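Local coordinates for protein glutathione-specific gamma-glutamylcyclotransferase (Saccharomyces cerevisiae S288c, PDB 5HWI) that cleaves glutathione specifically, releasing 5-oxo-L-proline and the dipeptide Cys-Gly, and so lets the yeast cell use glutathione, at residues 11-16 with 158-163; 29-34 with 91-96; 174-179 with 222-227; 181-186 with 226-231. The protein carries 4 engineered substitutions. All coordinates share one frame; numbering follows the deposited sequence. Where two conformers were deposited one is given.

How the interactions relate
The four contacts form two pairs. Interactions 1 and 2 belong to the same mixed sheet, with centres 10 Å apart. They touch directly: Gly12 N lies 2.7 Å from Val95 O, a probable hydrogen bond, and Leu11 CD2 packs 3.8 Å from Ile32 CD1. Interaction 1 holds most of the probable substrate-binding residues, and Tyr161 in it lies about 4 Å, side chain to side chain, from Glu115, the probable proton acceptor. Interactions 3 and 4 join helices 176-185 and 220-231, with centres 7 Å apart, and share Glu226 and Thr227. Leu224 CD2 meets Ile183 CD1 at 3.7 Å between them. The nearest atoms of interactions 3 and 1 are about 11 Å apart, without touching.

Interaction 1. Residues 11-16 with 158-163; sequences LGYGSL and TSVYIG
Tyr13 crosses Val160 at about a right angle and turns a ring edge to it. Its CE2 lies 3.6 Å from Val160 CG2. The same ring reaches on to the next residue, where Tyr13 OH donates to Tyr161 O at 2.6 Å. That oxygen sits at the ring edge, in the ring plane. The hydroxyl in turn lies in the carbonyl plane, at a C=O...donor angle of 149°. With chi1 at 56°, CG of Tyr13 sits between the backbone N and the carbonyl carbon, and the ring is swung across to strand 155-162.

Leu11 approaches Val160 differently. The two side chains lie side by side and point the same way, with Leu11 CD2 3.7 Å from Val160 CG2. This methyl of Val160 therefore touches both Leu11 and the Tyr13 ring. Val124 of the adjacent strand 120-128 and Leu59 of strand 54-61 also pack on Val160.

Leu11 N donates to Ser159 O at 2.8 Å, with an N-H...O angle of 162°. Further along, one water joins the segments: it donates to Leu11 O at 2.7 Å and accepts from Tyr161 N at 2.9 Å. The Tyr161 hydroxyl bonds Asn112 and Arg108.

Residues 11-15 belong to the probable substrate-binding segment. A succinate, probably from the crystallisation liquor, bonds Tyr13 N, Gly14 N, Leu16 N and Ser15 OG. The short hydroxyl bond and the apolar edge contact probably fix the Tyr13 ring beside the turn whose N-H groups hold the succinate, consistent with a role in shaping the substrate site.

Interaction 2. Residues 29-34 with 91-96; sequences PAIIHG and VTIGVV
Thr92 O accepts the shortest polar bond of this contact, from Ile32 N at 2.7 Å. The N-H...O angle is 156°. Thr92 N answers with a bond to Ile32 O at 2.9 Å, so these two residues form an antiparallel hydrogen-bonded pair. Ala30 and Gly94 form the next such pair. Gly94 N meets Ala30 O almost straight, at an N-H...O angle of 174°. Ala30 N reaches Gly94 O from above the carbonyl plane.

Ile31, His33, Val91 and Ile93 lie on one face. Ile31 and Ile93 run side by side. Ile31 CD1 and Ile93 CD1 are 3.3 Å apart, tighter than usual van der Waals contact, so their exact placement is somewhat doubtful. Ile31 CG2 touches Val91 CG1 at 3.7 Å. The other methyl of Val91, CG2, lies 3.7 Å from His33 ND1, whose hydrogen-bond partner is Asp88 O.

Ala30, Ile32 and Thr92 face the other way. Ile32 CG1 stands beside its own backbone N (chi1 -51°), and Ile32 CD1 comes to 3.9 Å from Gly94 N. Gly94, with no side chain, leaves room for this methyl.

Strand 91-99 lies between strands 26-33 and 8-12 in the mixed sheet. Strand 120-128 flanks 26-33 on its other side. Leu11 and Val126 pack on the Ala30 and Ile32 face, while Ile209 of a loop covers Ile31 and Ile93.

Interaction 3. Residues 174-179 with 222-227; sequences ETMDET and TALLET. Engineered in segment 174-179: Met176 (natural residue Val).
Met176 has a chi1 of 177°, which sets CG opposite the backbone N and sends the chain across to helix 220-231. A bend at chi3 (-66°) then lays selenium and CE against the backbone of that helix. Met176 is an engineered residue, valine in the natural protein, and is modelled as selenomethionine.

Its SE lies 3.6 Å from Ala223 C and 3.8 Å from Ala223 CB. Met176 CE comes to 4.0 Å from Leu224 CB. Thr227 OG1 also approaches SE of Met176, at 3.7 Å. One turn along helix 176-185, Thr179 CG2 meets Leu224 CD1 at 4.0 Å, the two side chains crossing at about a right angle.

Thr227 OG1 donates back to Ala223 O at 3.0 Å. Thr227 N bonds the same oxygen from the opposite face of its plane, so Ala223 O is gripped twice. A valine in place of Thr227 would probably cost Ala223 O its second donor and remove the hydroxyl that touches the selenium.

Thr179 OG1 bonds Glu174 OE1, while Glu174 OE2 forms a salt bridge with Arg55. No hydrogen bond joins the two segments. The hydroxyls of Thr179 and Thr227 bond within their own segments, so in this construct the contact rests on apolar packing, much of it by the engineered selenomethionine.

Interaction 4. Residues 181-186 with 226-231; sequences KVIAVS and ETVNKY
The Tyr231 ring carries Lys181 CG on one face, 3.4 Å from the ring centroid and only 11° off its normal. This is a CH-pi contact between two packed helices, 176-185 and 220-231. The segments cross at -61°, with axes 8.3 Å apart at closest approach. The methylene chain of Lys181 makes the contact. Its chi1 of -72° sets CG beside the backbone N, from where it lies over the ring. Lys181 CD lies beyond the rim, 3.9 Å from Tyr231 CE1. Lys181 NZ has a long, weak ion pair with Asp177.

Deeper in, Ala184 sits opposite Val228, where the backbones come closest. Its small side chain is consistent with the close approach, Ala184 CA to Val228 CA 5.3 Å. Ala184 CB touches Tyr231 CB at 3.8 Å and lies 4.0 Å from Val228 O. The two methyls of Val228 divide their work: CG1 lies against the Ala184 backbone, and CG2 meets Ile183. Tyr194 and Leu197 of helix 193-205 also cover Val228.

A serine in place of Tyr231 would probably leave the Lys181 methylenes without their ring and free that chain to turn. No hydrogen bond crosses between the segments.

Ile183 and Val228 cross at about a right angle, with Val228 CG2 3.8 Å from Ile183 CB.

Interaction 1. Residues 11-16 with 158-163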
# COMPACT_ATOMS: atom_id res chain seq x y z
N LEU A 11 0.64 1.28 -9.28
CA LEU A 11 1.21 1.59 -7.97
C LEU A 11 1.04 0.36 -7.08
O LEU A 11 -0.06 -0.20 -7.01
CB LEU A 11 0.40 2.74 -7.35
CG LEU A 11 0.75 3.13 -5.93
CD1 LEU A 11 2.20 3.60 -5.86
CD2 LEU A 11 -0.28 4.22 -5.44
N GLY A 12 2.11 -0.05 -6.42
CA GLY A 12 2.03 -1.10 -5.38
C GLY A 12 2.32 -0.49 -4.03
O GLY A 12 3.26 0.30 -3.87
N TYR A 13 1.50 -0.86 -3.04
CA TYR A 13 1.74 -0.38 -1.68
C TYR A 13 1.72 -1.54 -0.69
O TYR A 13 1.97 -1.29 0.49
CB TYR A 13 0.69 0.67 -1.26
CG TYR A 13 -0.70 0.15 -1.38
CD1 TYR A 13 -1.30 -0.55 -0.31
CD2 TYR A 13 -1.43 0.31 -2.57
CE1 TYR A 13 -2.59 -1.06 -0.42
CE2 TYR A 13 -2.72 -0.22 -2.69
CZ TYR A 13 -3.29 -0.90 -1.61
OH TYR A 13 -4.55 -1.39 -1.73
N GLY A 14 1.37 -2.74 -1.11
CA GLY A 14 1.40 -3.91 -0.23
C GLY A 14 2.27 -4.95 -0.89
O GLY A 14 3.44 -4.67 -1.19
N SER A 15 1.73 -6.16 -1.13
CA SER A 15 2.57 -7.24 -1.64
C SER A 15 3.09 -6.94 -3.04
O SER A 15 4.11 -7.51 -3.44
CB SER A 15 1.85 -8.58 -1.64
OG SER A 15 0.80 -8.65 -2.57
N LEU A 16 2.45 -6.01 -3.77
CA LEU A 16 3.06 -5.68 -5.06
C LEU A 16 4.42 -5.00 -4.94
O LEU A 16 5.17 -5.00 -5.93
CB LEU A 16 2.16 -4.74 -5.89
CG LEU A 16 0.93 -5.38 -6.51
CD1 LEU A 16 -0.09 -4.32 -7.06
CD2 LEU A 16 1.39 -6.34 -7.65
N THR A 158 -1.19 7.37 -11.64
CA THR A 158 -0.94 5.93 -11.70
C THR A 158 -2.18 5.15 -11.26
O THR A 158 -2.91 5.61 -10.39
CB THR A 158 0.29 5.52 -10.83
OG1 THR A 158 0.49 4.09 -10.83
CG2 THR A 158 0.21 6.04 -9.34
N SER A 159 -2.41 3.97 -11.85
CA SER A 159 -3.53 3.11 -11.45
C SER A 159 -3.13 2.39 -10.15
O SER A 159 -1.94 2.27 -9.82
CB SER A 159 -3.92 2.09 -12.52
OG SER A 159 -2.87 1.11 -12.69
N VAL A 160 -4.14 1.97 -9.39
CA VAL A 160 -3.89 1.42 -8.05
C VAL A 160 -5.09 0.57 -7.67
O VAL A 160 -6.22 0.89 -8.04
CB VAL A 160 -3.60 2.54 -7.02
CG1 VAL A 160 -4.78 3.44 -6.83
CG2 VAL A 160 -3.18 1.91 -5.61
N TYR A 161 -4.85 -0.56 -6.98
CA TYR A 161 -5.94 -1.40 -6.46
C TYR A 161 -6.21 -1.06 -4.99
O TYR A 161 -5.30 -1.11 -4.17
CB TYR A 161 -5.60 -2.89 -6.56
CG TYR A 161 -5.59 -3.35 -8.00
CD1 TYR A 161 -4.42 -3.28 -8.75
CD2 TYR A 161 -6.73 -3.85 -8.58
CE1 TYR A 161 -4.43 -3.69 -10.09
CE2 TYR A 161 -6.76 -4.27 -9.89
CZ TYR A 161 -5.59 -4.18 -10.64
OH TYR A 161 -5.63 -4.60 -11.96
N ILE A 162 -7.47 -0.75 -4.68
CA ILE A 162 -7.85 -0.27 -3.35
C ILE A 162 -9.08 -1.03 -2.91
O ILE A 162 -10.02 -1.17 -3.69
CB ILE A 162 -8.17 1.24 -3.36
CG1 ILE A 162 -6.88 2.05 -3.61
CG2 ILE A 162 -8.81 1.65 -2.04
CD1 ILE A 162 -7.12 3.51 -3.80
N GLY A 163 -9.06 -1.55 -1.67
CA GLY A 163 -10.27 -2.09 -1.05
C GLY A 163 -10.98 -0.92 -0.42
O GLY A 163 -10.54 -0.42 0.64
O HOH W 1 -2.21 -1.44 -6.07

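Interaction 2. Residues 29-34 with 91-96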
# COMPACT_ATOMS: atom_id res chain seq x y z
N PRO A 29 10.38 4.33 -6.80
CA PRO A 29 9.82 4.71 -5.48
C PRO A 29 8.86 5.87 -5.59
O PRO A 29 9.11 6.85 -6.31
CB PRO A 29 11.07 5.13 -4.69
CG PRO A 29 12.19 4.31 -5.36
CD PRO A 29 11.86 4.33 -6.82
N ALA A 30 7.75 5.76 -4.84
CA ALA A 30 6.65 6.71 -4.99
C ALA A 30 6.12 7.12 -3.62
O ALA A 30 5.91 6.25 -2.78
CB ALA A 30 5.50 6.09 -5.79
N ILE A 31 5.94 8.42 -3.41
CA ILE A 31 5.34 8.97 -2.19
C ILE A 31 3.86 9.18 -2.49
O ILE A 31 3.50 9.97 -3.36
CB ILE A 31 5.97 10.29 -1.76
CG1 ILE A 31 7.51 10.27 -1.77
CG2 ILE A 31 5.38 10.74 -0.44
CD1 ILE A 31 8.07 9.13 -1.12
N ILE A 32 3.00 8.48 -1.77
CA ILE A 32 1.56 8.60 -1.97
C ILE A 32 1.05 9.60 -0.92
O ILE A 32 0.97 9.26 0.27
CB ILE A 32 0.86 7.24 -1.80
CG1 ILE A 32 1.55 6.16 -2.66
CG2 ILE A 32 -0.57 7.35 -2.27
CD1 ILE A 32 1.46 4.74 -2.05
N HIS A 33 0.67 10.79 -1.34
CA HIS A 33 0.07 11.73 -0.38
C HIS A 33 -1.45 11.56 -0.36
O HIS A 33 -2.07 11.21 -1.37
CB HIS A 33 0.42 13.19 -0.69
CG HIS A 33 1.85 13.53 -0.41
ND1 HIS A 33 2.29 13.98 0.81
CD2 HIS A 33 2.96 13.42 -1.19
CE1 HIS A 33 3.59 14.18 0.77
NE2 HIS A 33 4.02 13.86 -0.43
N GLY A 34 -2.05 11.78 0.82
CA GLY A 34 -3.50 11.79 0.92
C GLY A 34 -4.15 10.43 1.15
O GLY A 34 -5.39 10.34 1.07
N VAL A 91 0.98 10.37 4.48
CA VAL A 91 2.03 9.94 3.57
C VAL A 91 2.10 8.43 3.65
O VAL A 91 2.10 7.87 4.75
CB VAL A 91 3.39 10.56 3.94
CG1 VAL A 91 4.50 9.94 3.07
CG2 VAL A 91 3.32 12.05 3.77
N THR A 92 2.06 7.77 2.49
CA THR A 92 2.29 6.32 2.42
C THR A 92 3.35 6.12 1.35
O THR A 92 3.26 6.76 0.30
CB THR A 92 1.02 5.53 2.01
OG1 THR A 92 -0.02 5.72 3.01
CG2 THR A 92 1.29 4.07 1.85
N ILE A 93 4.33 5.26 1.63
CA ILE A 93 5.35 4.94 0.62
C ILE A 93 4.93 3.73 -0.17
O ILE A 93 4.52 2.70 0.39
CB ILE A 93 6.73 4.70 1.28
CG1 ILE A 93 7.15 5.87 2.14
CG2 ILE A 93 7.83 4.36 0.24
CD1 ILE A 93 7.19 7.12 1.41
N GLY A 94 5.20 3.77 -1.48
CA GLY A 94 5.05 2.59 -2.31
C GLY A 94 6.01 2.63 -3.51
O GLY A 94 7.03 3.33 -3.47
N VAL A 95 5.73 1.86 -4.55
CA VAL A 95 6.51 1.91 -5.79
C VAL A 95 5.53 1.91 -6.94
O VAL A 95 4.43 1.36 -6.85
CB VAL A 95 7.51 0.76 -5.96
CG1 VAL A 95 8.67 0.91 -4.99
CG2 VAL A 95 6.80 -0.59 -5.81
N VAL A 96 5.94 2.50 -8.06
CA VAL A 96 5.15 2.44 -9.27
C VAL A 96 5.92 1.61 -10.30
O VAL A 96 7.15 1.73 -10.44
CB VAL A 96 4.78 3.84 -9.83
CG1 VAL A 96 3.87 4.51 -8.89
CG2 VAL A 96 6.01 4.67 -10.07

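Interaction 3. Residues 174-179 with 222-227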
# COMPACT_ATOMS: atom_id res chain seq x y z
N GLU A 174 -10.38 -1.02 12.80
CA GLU A 174 -10.08 -2.13 13.71
C GLU A 174 -8.93 -1.69 14.60
O GLU A 174 -8.02 -1.01 14.13
CB GLU A 174 -9.73 -3.40 12.91
CG GLU A 174 -9.60 -4.65 13.72
CD GLU A 174 -9.42 -5.91 12.83
OE1 GLU A 174 -8.35 -6.05 12.19
OE2 GLU A 174 -10.36 -6.75 12.78
N THR A 175 -9.01 -2.00 15.90
CA THR A 175 -7.93 -1.63 16.79
C THR A 175 -6.72 -2.51 16.53
O THR A 175 -6.84 -3.65 16.04
CB THR A 175 -8.36 -1.77 18.25
OG1 THR A 175 -8.61 -3.16 18.55
CG2 THR A 175 -9.59 -0.96 18.48
N MSE A 176 -5.54 -1.98 16.87
CA MSE A 176 -4.29 -2.64 16.55
C MSE A 176 -4.21 -3.99 17.26
O MSE A 176 -3.70 -4.96 16.69
CB MSE A 176 -3.09 -1.79 16.94
CG MSE A 176 -1.75 -2.52 16.66
SE MSE A 176 -0.36 -1.24 16.47
CE MSE A 176 -1.02 -0.42 14.80
N ASP A 177 -4.75 -4.05 18.49
CA ASP A 177 -4.72 -5.30 19.23
C ASP A 177 -5.43 -6.42 18.47
O ASP A 177 -4.92 -7.55 18.37
CB ASP A 177 -5.36 -5.09 20.61
CG ASP A 177 -5.41 -6.38 21.45
OD1 ASP A 177 -4.33 -7.00 21.66
OD2 ASP A 177 -6.52 -6.75 21.89
N GLU A 178 -6.63 -6.11 17.92
CA GLU A 178 -7.38 -7.12 17.17
C GLU A 178 -6.67 -7.47 15.86
O GLU A 178 -6.53 -8.66 15.52
CB GLU A 178 -8.79 -6.61 16.87
CG GLU A 178 -9.50 -6.25 18.17
CD GLU A 178 -10.94 -6.69 18.20
OE1 GLU A 178 -11.64 -6.53 17.17
OE2 GLU A 178 -11.36 -7.19 19.27
N THR A 179 -6.21 -6.46 15.11
CA THR A 179 -5.51 -6.73 13.85
C THR A 179 -4.27 -7.58 14.09
O THR A 179 -4.00 -8.53 13.35
CB THR A 179 -5.07 -5.43 13.16
OG1 THR A 179 -6.18 -4.54 13.03
CG2 THR A 179 -4.49 -5.72 11.71
N THR A 222 5.03 0.01 11.46
CA THR A 222 6.06 -0.50 12.37
C THR A 222 5.47 -0.83 13.74
O THR A 222 5.87 -1.82 14.37
CB THR A 222 7.23 0.47 12.48
OG1 THR A 222 6.75 1.75 12.85
CG2 THR A 222 7.91 0.65 11.15
N ALA A 223 4.52 -0.01 14.23
CA ALA A 223 3.80 -0.35 15.45
C ALA A 223 3.06 -1.68 15.29
O ALA A 223 3.08 -2.52 16.21
CB ALA A 223 2.81 0.75 15.85
N LEU A 224 2.40 -1.89 14.14
CA LEU A 224 1.67 -3.15 13.94
C LEU A 224 2.63 -4.34 14.01
O LEU A 224 2.31 -5.36 14.64
CB LEU A 224 0.94 -3.12 12.58
CG LEU A 224 0.17 -4.39 12.20
CD1 LEU A 224 -0.92 -4.75 13.30
CD2 LEU A 224 -0.46 -4.20 10.79
N LEU A 225 3.76 -4.26 13.30
CA LEU A 225 4.71 -5.38 13.30
C LEU A 225 5.24 -5.65 14.71
O LEU A 225 5.41 -6.80 15.11
CB LEU A 225 5.87 -5.11 12.33
CG LEU A 225 6.94 -6.24 12.24
CD1 LEU A 225 6.22 -7.56 11.94
CD2 LEU A 225 7.92 -5.91 11.13
N GLU A 226 5.54 -4.59 15.46
CA GLU A 226 5.97 -4.79 16.84
C GLU A 226 4.90 -5.52 17.67
O GLU A 226 5.22 -6.40 18.47
CB GLU A 226 6.33 -3.44 17.46
CG GLU A 226 6.47 -3.48 18.97
N THR A 227 3.62 -5.17 17.48
CA THR A 227 2.58 -5.83 18.26
C THR A 227 2.40 -7.28 17.81
O THR A 227 2.24 -8.18 18.64
CB THR A 227 1.26 -5.06 18.08
OG1 THR A 227 1.47 -3.71 18.45
CG2 THR A 227 0.20 -5.61 18.99

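Interaction 4. Residues 181-186 with 226-231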
# COMPACT_ATOMS: atom_id res chain seq x y z
N LYS A 181 -3.46 -9.71 16.63
CA LYS A 181 -3.72 -11.12 16.95
C LYS A 181 -4.04 -11.94 15.69
O LYS A 181 -3.65 -13.10 15.60
CB LYS A 181 -4.86 -11.21 17.95
CG LYS A 181 -4.42 -10.76 19.30
CD LYS A 181 -5.60 -10.95 20.31
CE LYS A 181 -6.73 -10.01 20.07
NZ LYS A 181 -7.60 -10.00 21.34
N VAL A 182 -4.81 -11.37 14.77
CA VAL A 182 -5.14 -12.10 13.56
C VAL A 182 -3.91 -12.31 12.70
O VAL A 182 -3.68 -13.41 12.17
CB VAL A 182 -6.22 -11.34 12.78
CG1 VAL A 182 -6.39 -11.93 11.35
CG2 VAL A 182 -7.50 -11.41 13.54
N ILE A 183 -3.12 -11.26 12.49
CA ILE A 183 -1.93 -11.41 11.65
C ILE A 183 -0.97 -12.42 12.27
O ILE A 183 -0.31 -13.17 11.54
CB ILE A 183 -1.25 -10.06 11.42
CG1 ILE A 183 -2.16 -9.15 10.54
CG2 ILE A 183 0.11 -10.25 10.60
CD1 ILE A 183 -1.66 -7.66 10.45
N ALA A 184 -0.88 -12.46 13.59
CA ALA A 184 0.09 -13.33 14.26
C ALA A 184 -0.16 -14.82 13.99
O ALA A 184 0.78 -15.62 14.05
CB ALA A 184 0.06 -13.09 15.78
N VAL A 185 -1.41 -15.22 13.70
CA VAL A 185 -1.73 -16.64 13.60
C VAL A 185 -2.35 -17.04 12.26
O VAL A 185 -2.41 -18.25 11.98
CB VAL A 185 -2.65 -17.09 14.75
CG1 VAL A 185 -1.97 -16.89 16.12
CG2 VAL A 185 -4.04 -16.41 14.64
N SER A 186 -2.87 -16.12 11.45
CA SER A 186 -3.58 -16.55 10.25
C SER A 186 -2.62 -17.08 9.19
O SER A 186 -1.45 -16.69 9.13
CB SER A 186 -4.38 -15.39 9.61
OG SER A 186 -5.37 -15.04 10.55
N GLU A 226 5.54 -4.59 15.46
CA GLU A 226 5.97 -4.79 16.84
C GLU A 226 4.90 -5.52 17.67
O GLU A 226 5.22 -6.40 18.47
CB GLU A 226 6.33 -3.44 17.46
CG GLU A 226 6.47 -3.48 18.97
N THR A 227 3.62 -5.17 17.48
CA THR A 227 2.58 -5.83 18.26
C THR A 227 2.40 -7.28 17.81
O THR A 227 2.24 -8.18 18.64
CB THR A 227 1.26 -5.06 18.08
OG1 THR A 227 1.47 -3.71 18.45
CG2 THR A 227 0.20 -5.61 18.99
N VAL A 228 2.42 -7.50 16.49
CA VAL A 228 2.31 -8.86 15.94
C VAL A 228 3.40 -9.75 16.51
O VAL A 228 3.16 -10.90 16.91
CB VAL A 228 2.33 -8.83 14.40
CG1 VAL A 228 2.59 -10.26 13.89
CG2 VAL A 228 1.03 -8.30 13.84
N ASN A 229 4.62 -9.22 16.58
CA ASN A 229 5.76 -10.00 17.08
C ASN A 229 5.59 -10.40 18.53
O ASN A 229 6.08 -11.47 18.94
CB ASN A 229 7.07 -9.22 16.89
CG ASN A 229 7.57 -9.26 15.49
OD1 ASN A 229 7.24 -10.18 14.75
ND2 ASN A 229 8.38 -8.29 15.09
N LYS A 230 4.94 -9.56 19.35
CA LYS A 230 4.69 -9.90 20.75
C LYS A 230 3.64 -11.00 20.87
O LYS A 230 3.73 -11.86 21.76
CB LYS A 230 4.20 -8.66 21.52
CG LYS A 230 5.24 -7.55 21.72
N TYR A 231 2.64 -10.97 20.00
CA TYR A 231 1.60 -12.00 20.02
C TYR A 231 2.08 -13.31 19.42
O TYR A 231 1.62 -14.37 19.83
CB TYR A 231 0.39 -11.50 19.24
CG TYR A 231 -0.56 -10.68 20.06
CD1 TYR A 231 -1.19 -11.25 21.18
CD2 TYR A 231 -0.83 -9.37 19.73
CE1 TYR A 231 -2.06 -10.53 21.92
CE2 TYR A 231 -1.71 -8.62 20.47
CZ TYR A 231 -2.32 -9.21 21.57
OH TYR A 231 -3.21 -8.51 22.34